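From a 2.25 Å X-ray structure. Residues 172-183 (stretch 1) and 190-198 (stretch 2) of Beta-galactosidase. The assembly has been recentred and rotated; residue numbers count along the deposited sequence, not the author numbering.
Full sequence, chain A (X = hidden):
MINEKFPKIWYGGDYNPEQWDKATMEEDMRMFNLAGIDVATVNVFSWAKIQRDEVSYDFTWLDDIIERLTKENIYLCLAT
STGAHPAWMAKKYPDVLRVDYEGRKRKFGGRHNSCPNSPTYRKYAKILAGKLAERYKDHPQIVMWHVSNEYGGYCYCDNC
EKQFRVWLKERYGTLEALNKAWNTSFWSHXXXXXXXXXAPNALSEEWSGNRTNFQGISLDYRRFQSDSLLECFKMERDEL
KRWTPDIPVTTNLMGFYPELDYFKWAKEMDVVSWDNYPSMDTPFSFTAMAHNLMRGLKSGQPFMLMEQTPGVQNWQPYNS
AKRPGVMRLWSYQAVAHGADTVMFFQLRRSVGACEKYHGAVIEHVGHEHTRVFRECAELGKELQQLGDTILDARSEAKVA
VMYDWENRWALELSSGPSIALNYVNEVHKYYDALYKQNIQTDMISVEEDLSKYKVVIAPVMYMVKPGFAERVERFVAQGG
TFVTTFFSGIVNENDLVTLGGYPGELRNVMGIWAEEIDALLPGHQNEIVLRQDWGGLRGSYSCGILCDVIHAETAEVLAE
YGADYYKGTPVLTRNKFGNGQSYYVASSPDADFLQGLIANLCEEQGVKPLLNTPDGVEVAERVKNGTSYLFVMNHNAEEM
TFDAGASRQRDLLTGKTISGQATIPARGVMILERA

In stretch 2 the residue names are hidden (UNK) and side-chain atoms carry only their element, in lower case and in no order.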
ATOM      1  N   TYR A 172     -12.697  36.004  -0.726  1.00 16.86           N
ATOM      2  CA  TYR A 172     -13.025  36.394   0.635  1.00 19.06           C
ATOM      3  C   TYR A 172     -12.849  37.877   0.939  1.00 19.89           C
ATOM      4  O   TYR A 172     -13.451  38.383   1.873  1.00 19.25           O
ATOM      5  CB  TYR A 172     -12.229  35.560   1.631  1.00 16.41           C
ATOM      6  CG  TYR A 172     -12.586  34.111   1.578  1.00 16.95           C
ATOM      7  CD1 TYR A 172     -13.834  33.671   2.012  1.00 17.17           C
ATOM      8  CD2 TYR A 172     -11.681  33.172   1.084  1.00 12.83           C
ATOM      9  CE1 TYR A 172     -14.179  32.332   1.949  1.00 16.52           C
ATOM     10  CE2 TYR A 172     -12.014  31.844   1.024  1.00 15.69           C
ATOM     11  CZ  TYR A 172     -13.257  31.423   1.459  1.00 17.55           C
ATOM     12  OH  TYR A 172     -13.576  30.093   1.399  1.00 18.32           O
ATOM     13  N   GLY A 173     -12.009  38.556   0.167  1.00 19.22           N
ATOM     14  CA  GLY A 173     -11.830  39.988   0.321  1.00 20.50           C
ATOM     15  C   GLY A 173     -10.830  40.391   1.387  1.00 21.98           C
ATOM     16  O   GLY A 173      -9.919  41.180   1.133  1.00 21.41           O
ATOM     17  N   THR A 174     -10.998  39.856   2.592  1.00 19.91           N
ATOM     18  CA  THR A 174     -10.113  40.213   3.691  1.00 19.52           C
ATOM     19  C   THR A 174      -9.578  38.975   4.395  1.00 18.77           C
ATOM     20  O   THR A 174     -10.200  37.924   4.373  1.00 16.19           O
ATOM     21  CB  THR A 174     -10.857  41.045   4.760  1.00 17.68           C
ATOM     22  OG1 THR A 174     -11.933  40.265   5.299  1.00 19.44           O
ATOM     23  CG2 THR A 174     -11.407  42.335   4.172  1.00 19.40           C
ATOM     24  N   LEU A 175      -8.444  39.111   5.065  1.00 19.69           N
ATOM     25  CA  LEU A 175      -7.973  38.031   5.920  1.00 22.27           C
ATOM     26  C   LEU A 175      -8.993  37.705   7.006  1.00 21.12           C
ATOM     27  O   LEU A 175      -9.118  36.556   7.447  1.00 21.28           O
ATOM     28  CB  LEU A 175      -6.623  38.371   6.541  1.00 22.36           C
ATOM     29  CG  LEU A 175      -5.458  38.241   5.565  1.00 23.28           C
ATOM     30  CD1 LEU A 175      -4.198  38.691   6.262  1.00 24.96           C
ATOM     31  CD2 LEU A 175      -5.322  36.798   5.056  1.00 20.33           C
ATOM     32  N   GLU A 176      -9.742  38.703   7.441  1.00 23.11           N
ATOM     33  CA  GLU A 176     -10.688  38.441   8.517  1.00 26.20           C
ATOM     34  C   GLU A 176     -11.756  37.445   8.036  1.00 20.98           C
ATOM     35  O   GLU A 176     -12.114  36.510   8.752  1.00 21.29           O
ATOM     36  CB  GLU A 176     -11.304  39.735   9.048  1.00 23.86           C
ATOM     37  CG  GLU A 176     -12.093  39.550  10.332  1.00 34.63           C
ATOM     38  CD  GLU A 176     -12.624  40.865  10.888  1.00 51.19           C
ATOM     39  OE1 GLU A 176     -11.831  41.832  10.990  1.00 51.18           O
ATOM     40  OE2 GLU A 176     -13.834  40.927  11.216  1.00 51.07           O
ATOM     41  N   ALA A 177     -12.240  37.638   6.813  1.00 21.10           N
ATOM     42  CA  ALA A 177     -13.247  36.739   6.260  1.00 19.22           C
ATOM     43  C   ALA A 177     -12.634  35.383   5.949  1.00 19.16           C
ATOM     44  O   ALA A 177     -13.277  34.348   6.120  1.00 22.27           O
ATOM     45  CB  ALA A 177     -13.892  37.343   5.010  1.00 20.11           C
ATOM     46  N   LEU A 178     -11.389  35.378   5.501  1.00 17.12           N
ATOM     47  CA  LEU A 178     -10.720  34.112   5.243  1.00 19.29           C
ATOM     48  C   LEU A 178     -10.551  33.310   6.538  1.00 20.14           C
ATOM     49  O   LEU A 178     -10.935  32.145   6.616  1.00 18.37           O
ATOM     50  CB  LEU A 178      -9.365  34.325   4.560  1.00 19.67           C
ATOM     51  CG  LEU A 178      -8.661  32.978   4.329  1.00 22.77           C
ATOM     52  CD1 LEU A 178      -8.457  32.701   2.858  1.00 19.66           C
ATOM     53  CD2 LEU A 178      -7.347  32.892   5.098  1.00 20.67           C
ATOM     54  N   ASN A 179      -9.992  33.944   7.563  1.00 18.80           N
ATOM     55  CA  ASN A 179      -9.765  33.257   8.818  1.00 18.12           C
ATOM     56  C   ASN A 179     -11.044  32.674   9.397  1.00 20.87           C
ATOM     57  O   ASN A 179     -11.016  31.610  10.027  1.00 20.80           O
ATOM     58  CB  ASN A 179      -9.046  34.166   9.829  1.00 19.40           C
ATOM     59  CG  ASN A 179      -7.547  34.210   9.598  1.00 20.19           C
ATOM     60  OD1 ASN A 179      -6.903  33.173   9.423  1.00 17.77           O
ATOM     61  ND2 ASN A 179      -6.984  35.410   9.579  1.00 24.09           N
ATOM     62  N   LYS A 180     -12.166  33.355   9.186  1.00 19.14           N
ATOM     63  CA  LYS A 180     -13.448  32.836   9.675  1.00 20.44           C
ATOM     64  C   LYS A 180     -13.982  31.685   8.809  1.00 19.38           C
ATOM     65  O   LYS A 180     -14.379  30.633   9.327  1.00 16.56           O
ATOM     66  CB  LYS A 180     -14.482  33.954   9.763  1.00 23.68           C
ATOM     67  CG  LYS A 180     -15.752  33.585  10.527  1.00 29.51           C
ATOM     68  CD  LYS A 180     -16.332  34.825  11.221  1.00 42.43           C
ATOM     69  CE  LYS A 180     -17.774  34.615  11.641  1.00 45.19           C
ATOM     70  NZ  LYS A 180     -18.636  34.373  10.446  1.00 52.34           N
ATOM     71  N   ALA A 181     -13.995  31.886   7.495  1.00 14.88           N
ATOM     72  CA  ALA A 181     -14.425  30.829   6.581  1.00 18.88           C
ATOM     73  C   ALA A 181     -13.661  29.530   6.829  1.00 17.62           C
ATOM     74  O   ALA A 181     -14.215  28.453   6.688  1.00 18.06           O
ATOM     75  CB  ALA A 181     -14.270  31.266   5.125  1.00 16.53           C
ATOM     76  N   TRP A 182     -12.395  29.640   7.217  1.00 17.02           N
ATOM     77  CA  TRP A 182     -11.535  28.468   7.377  1.00 21.81           C
ATOM     78  C   TRP A 182     -11.431  27.990   8.819  1.00 18.96           C
ATOM     79  O   TRP A 182     -10.787  26.975   9.092  1.00 17.96           O
ATOM     80  CB  TRP A 182     -10.123  28.766   6.854  1.00 17.56           C
ATOM     81  CG  TRP A 182      -9.986  28.660   5.370  1.00 19.01           C
ATOM     82  CD1 TRP A 182     -10.960  28.320   4.485  1.00 16.66           C
ATOM     83  CD2 TRP A 182      -8.795  28.875   4.597  1.00 14.44           C
ATOM     84  NE1 TRP A 182     -10.457  28.323   3.208  1.00 16.34           N
ATOM     85  CE2 TRP A 182      -9.127  28.647   3.249  1.00 15.63           C
ATOM     86  CE3 TRP A 182      -7.487  29.244   4.914  1.00 13.82           C
ATOM     87  CZ2 TRP A 182      -8.200  28.765   2.218  1.00 12.72           C
ATOM     88  CZ3 TRP A 182      -6.569  29.367   3.891  1.00 15.03           C
ATOM     89  CH2 TRP A 182      -6.930  29.123   2.557  1.00 14.63           C
ATOM     90  N   ASN A 183     -12.051  28.728   9.735  1.00 19.79           N
ATOM     91  CA  ASN A 183     -11.955  28.452  11.176  1.00 15.99           C
ATOM     92  C   ASN A 183     -10.513  28.375  11.713  1.00 16.15           C
ATOM     93  O   ASN A 183     -10.163  27.479  12.472  1.00 16.70           O
ATOM     94  CB  ASN A 183     -12.716  27.178  11.531  1.00 16.56           C
ATOM     95  CG  ASN A 183     -13.359  27.263  12.898  1.00 22.29           C
ATOM     96  OD1 ASN A 183     -14.029  28.252  13.209  1.00 17.51           O
ATOM     97  ND2 ASN A 183     -13.119  26.261  13.741  1.00 18.36           N
ATOM     98  N   UNK A 190      -4.172  30.994  12.575  1.00 17.70           N
ATOM     99  CA  UNK A 190      -4.415  32.380  12.196  1.00 16.48           C
ATOM    100  C   UNK A 190      -3.423  32.879  11.144  1.00 17.00           C
ATOM    101  O   UNK A 190      -2.201  32.822  11.325  1.00 15.55           O
ATOM    102  o   UNK A 190      -5.213  32.785  14.447  1.00 16.62           O
ATOM    103  c   UNK A 190      -4.377  33.321  13.421  1.00 16.33           C
ATOM    104  c   UNK A 190      -4.852  34.728  13.046  1.00 13.26           C
ATOM    105  N   UNK A 191      -3.962  33.365  10.038  1.00 12.94           N
ATOM    106  CA  UNK A 191      -3.137  33.984   9.016  1.00 15.21           C
ATOM    107  C   UNK A 191      -3.093  35.504   9.165  1.00 18.70           C
ATOM    108  O   UNK A 191      -4.132  36.143   9.290  1.00 19.81           O
ATOM    109  c   UNK A 191      -3.050  29.483   6.779  1.00 14.64           C
ATOM    110  c   UNK A 191      -1.987  30.339   6.835  1.00 11.89           C
ATOM    111  c   UNK A 191      -4.533  31.289   7.270  1.00 14.68           C
ATOM    112  c   UNK A 191      -2.191  31.669   7.111  1.00 13.60           C
ATOM    113  c   UNK A 191      -3.672  33.597   7.644  1.00 16.10           C
ATOM    114  c   UNK A 191      -3.467  32.158   7.324  1.00 16.32           C
ATOM    115  c   UNK A 191      -4.329  29.949   7.002  1.00 16.56           C
ATOM    116  N   UNK A 192      -1.893  36.078   9.150  1.00 18.62           N
ATOM    117  CA  UNK A 192      -1.746  37.528   9.236  1.00 19.46           C
ATOM    118  C   UNK A 192      -1.330  38.134   7.906  1.00 17.80           C
ATOM    119  O   UNK A 192      -1.294  39.351   7.756  1.00 20.49           O
ATOM    120  c   UNK A 192      -0.742  37.920  10.323  1.00 19.92           C
ATOM    121  c   UNK A 192      -2.236  38.471  12.274  1.00 21.13           C
ATOM    122  c   UNK A 192      -2.173  37.231  14.324  1.00 22.41           C
ATOM    123  c   UNK A 192      -0.717  36.639  12.502  1.00 15.80           C
ATOM    124  c   UNK A 192      -1.238  37.674  11.724  1.00 18.59           C
ATOM    125  c   UNK A 192      -2.706  38.255  13.568  1.00 19.54           C
ATOM    126  c   UNK A 192      -1.179  36.410  13.795  1.00 16.72           C
ATOM    127  o   UNK A 192      -2.644  37.026  15.602  1.00 18.89           O
ATOM    128  N   UNK A 193      -1.021  37.275   6.943  1.00 20.86           N
ATOM    129  CA  UNK A 193      -0.682  37.709   5.588  1.00 18.32           C
ATOM    130  C   UNK A 193      -1.023  36.622   4.573  1.00 19.39           C
ATOM    131  O   UNK A 193      -0.935  35.438   4.884  1.00 18.50           O
ATOM    132  c   UNK A 193       0.797  38.073   5.482  1.00 19.12           C
ATOM    133  o   UNK A 193       0.524  39.594   3.667  1.00 28.67           O
ATOM    134  c   UNK A 193       1.164  38.614   4.116  1.00 25.89           C
ATOM    135  o   UNK A 193       2.068  38.045   3.476  1.00 24.13           O
ATOM    136  N   UNK A 194      -1.413  37.013   3.363  1.00 21.00           N
ATOM    137  CA  UNK A 194      -1.804  36.030   2.355  1.00 20.02           C
ATOM    138  C   UNK A 194      -0.653  35.073   2.006  1.00 19.47           C
ATOM    139  O   UNK A 194      -0.873  33.884   1.754  1.00 18.41           O
ATOM    140  c   UNK A 194      -5.587  36.083   1.304  1.00 18.88           C
ATOM    141  c   UNK A 194      -2.337  36.709   1.095  1.00 16.91           C
ATOM    142  c   UNK A 194      -6.976  38.493   1.806  1.00 17.88           C
ATOM    143  c   UNK A 194      -5.587  38.465   1.671  1.00 18.51           C
ATOM    144  c   UNK A 194      -4.876  37.280   1.419  1.00 15.58           C
ATOM    145  c   UNK A 194      -6.967  36.115   1.432  1.00 19.69           C
ATOM    146  c   UNK A 194      -3.484  37.628   1.346  1.00 20.79           C
ATOM    147  c   UNK A 194      -7.645  37.312   1.686  1.00 17.27           C
ATOM    148  c   UNK A 194      -3.416  38.966   1.549  1.00 19.15           C
ATOM    149  n   UNK A 194      -4.671  39.479   1.743  1.00 19.02           N
ATOM    150  N   UNK A 195       0.571  35.586   2.000  1.00 20.04           N
ATOM    151  CA  UNK A 195       1.712  34.755   1.627  1.00 21.02           C
ATOM    152  C   UNK A 195       2.015  33.645   2.634  1.00 20.39           C
ATOM    153  O   UNK A 195       2.860  32.806   2.371  1.00 18.96           O
ATOM    154  o   UNK A 195       1.976  36.045  -0.736  1.00 21.27           O
ATOM    155  c   UNK A 195       2.963  35.598   1.376  1.00 21.07           C
ATOM    156  c   UNK A 195       2.912  36.324   0.048  1.00 24.16           C
ATOM    157  o   UNK A 195       3.799  37.174  -0.207  1.00 22.42           O
ATOM    158  N   UNK A 196       1.338  33.655   3.783  1.00 19.73           N
ATOM    159  CA  UNK A 196       1.518  32.611   4.786  1.00 15.58           C
ATOM    160  C   UNK A 196       0.717  31.345   4.444  1.00 19.86           C
ATOM    161  O   UNK A 196       0.949  30.271   5.006  1.00 16.82           O
ATOM    162  c   UNK A 196       1.394  34.959   7.851  1.00 19.83           C
ATOM    163  o   UNK A 196       1.972  36.005   8.228  1.00 18.66           O
ATOM    164  o   UNK A 196       0.314  34.549   8.338  1.00 14.55           O
ATOM    165  c   UNK A 196       1.088  33.131   6.151  1.00 15.30           C
ATOM    166  c   UNK A 196       2.036  34.156   6.736  1.00 15.84           C
ATOM    167  N   UNK A 197      -0.237  31.500   3.532  1.00 16.59           N
ATOM    168  CA  UNK A 197      -1.088  30.420   3.061  1.00 16.65           C
ATOM    169  C   UNK A 197      -0.332  29.566   2.043  1.00 19.56           C
ATOM    170  O   UNK A 197       0.284  30.104   1.118  1.00 16.93           O
ATOM    171  c   UNK A 197      -3.204  29.931   1.756  1.00 18.36           C
ATOM    172  c   UNK A 197      -4.098  32.835   2.733  1.00 19.64           C
ATOM    173  c   UNK A 197      -2.335  31.019   2.377  1.00 16.39           C
ATOM    174  c   UNK A 197      -3.112  31.868   3.378  1.00 17.78           C
ATOM    175  N   UNK A 198      -0.355  28.244   2.214  1.00 16.98           N
ATOM    176  CA  UNK A 198       0.295  27.378   1.236  1.00 13.34           C
ATOM    177  C   UNK A 198      -0.711  26.415   0.600  1.00 17.47           C
ATOM    178  O   UNK A 198      -1.815  26.225   1.115  1.00 14.84           O
ATOM    179  c   UNK A 198       2.592  27.573   2.262  1.00 14.29           C
ATOM    180  c   UNK A 198       1.002  25.744   2.998  1.00 16.22           C
ATOM    181  c   UNK A 198       1.468  26.605   1.837  1.00 16.65           C
TER

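Position 190 has three side-chain atoms: a first carbon carrying one oxygen and one carbon. Its CA lies 3.8 Å from Asn 179 OD1. This is Thr 190.

Position 191 has one carbon and then a six-carbon ring with no heteroatom. The ring packs against Leu 178 and Trp 182. The residue is Phe 191. Its CD2 is 3.9 Å from Leu 178 CD2, and its CE2 is 3.9 Å from Trp 182 CE3, at the edge of the indole.

Position 192 has one carbon and a six-carbon ring bearing one oxygen. The CA-to-CB bond points away from stretch 1, and the closest contact is from the backbone O of position 192, 3.3 Å from Leu 175 CD1. The oxygen on the ring identifies Tyr 192.

Position 193 has two carbons, the second carrying two oxygens. The CA-to-CB bond points away from stretch 1; the backbone N of position 193 is 3.5 Å from Leu 175 CD1. This short carboxylate is Asp 193.

Position 194 has one carbon followed by fused five- and six-membered rings that hold eight carbons and one nitrogen. The rings reach Gly 173, Thr 174, Leu 175 and Leu 178. Only tryptophan fits: Trp 194. Leu 175 CD2 sits over the face of the six-membered ring, 3.7 Å from its centroid, in a CH-pi contact.

Position 195 again has two carbons, the second with two oxygens, and touches nothing on stretch 1. It is Asp 195.

Position 196 has three carbons, the third carrying two oxygens. It makes no contact with stretch 1. The extra carbon makes it Glu 196. Its OE1 accepts from Tyr 192 N at 2.8 Å.

Position 197 has four carbons, forked at the first, with one arm two carbons long. It meets Leu 178 and Trp 182. This is Ile 197. Its CD1 is 4.0 Å from Leu 178 CD2, and its CG2 is 3.9 Å from Trp 182 CH2.

Position 198 has three carbons, forked at the first, and makes no contact with stretch 1. It is Val 198.

The contact combines one polar clamp with apolar packing. Phe 191 N donates to Asn 179 OD1, and Asn 179 ND2 donates to Phe 191 O, both at 3.0 Å. One amide side chain thus satisfies both backbone groups of a single residue. Alongside, toward Trp 194 and Ile 197, Leu 175, Leu 178 and Trp 182 supply the apolar packing, with Phe 191 taking part in both. The contact buries 502 Å² between the stretches, both sides summed.

Stretch 2 (190-198) TFYDWDEIV
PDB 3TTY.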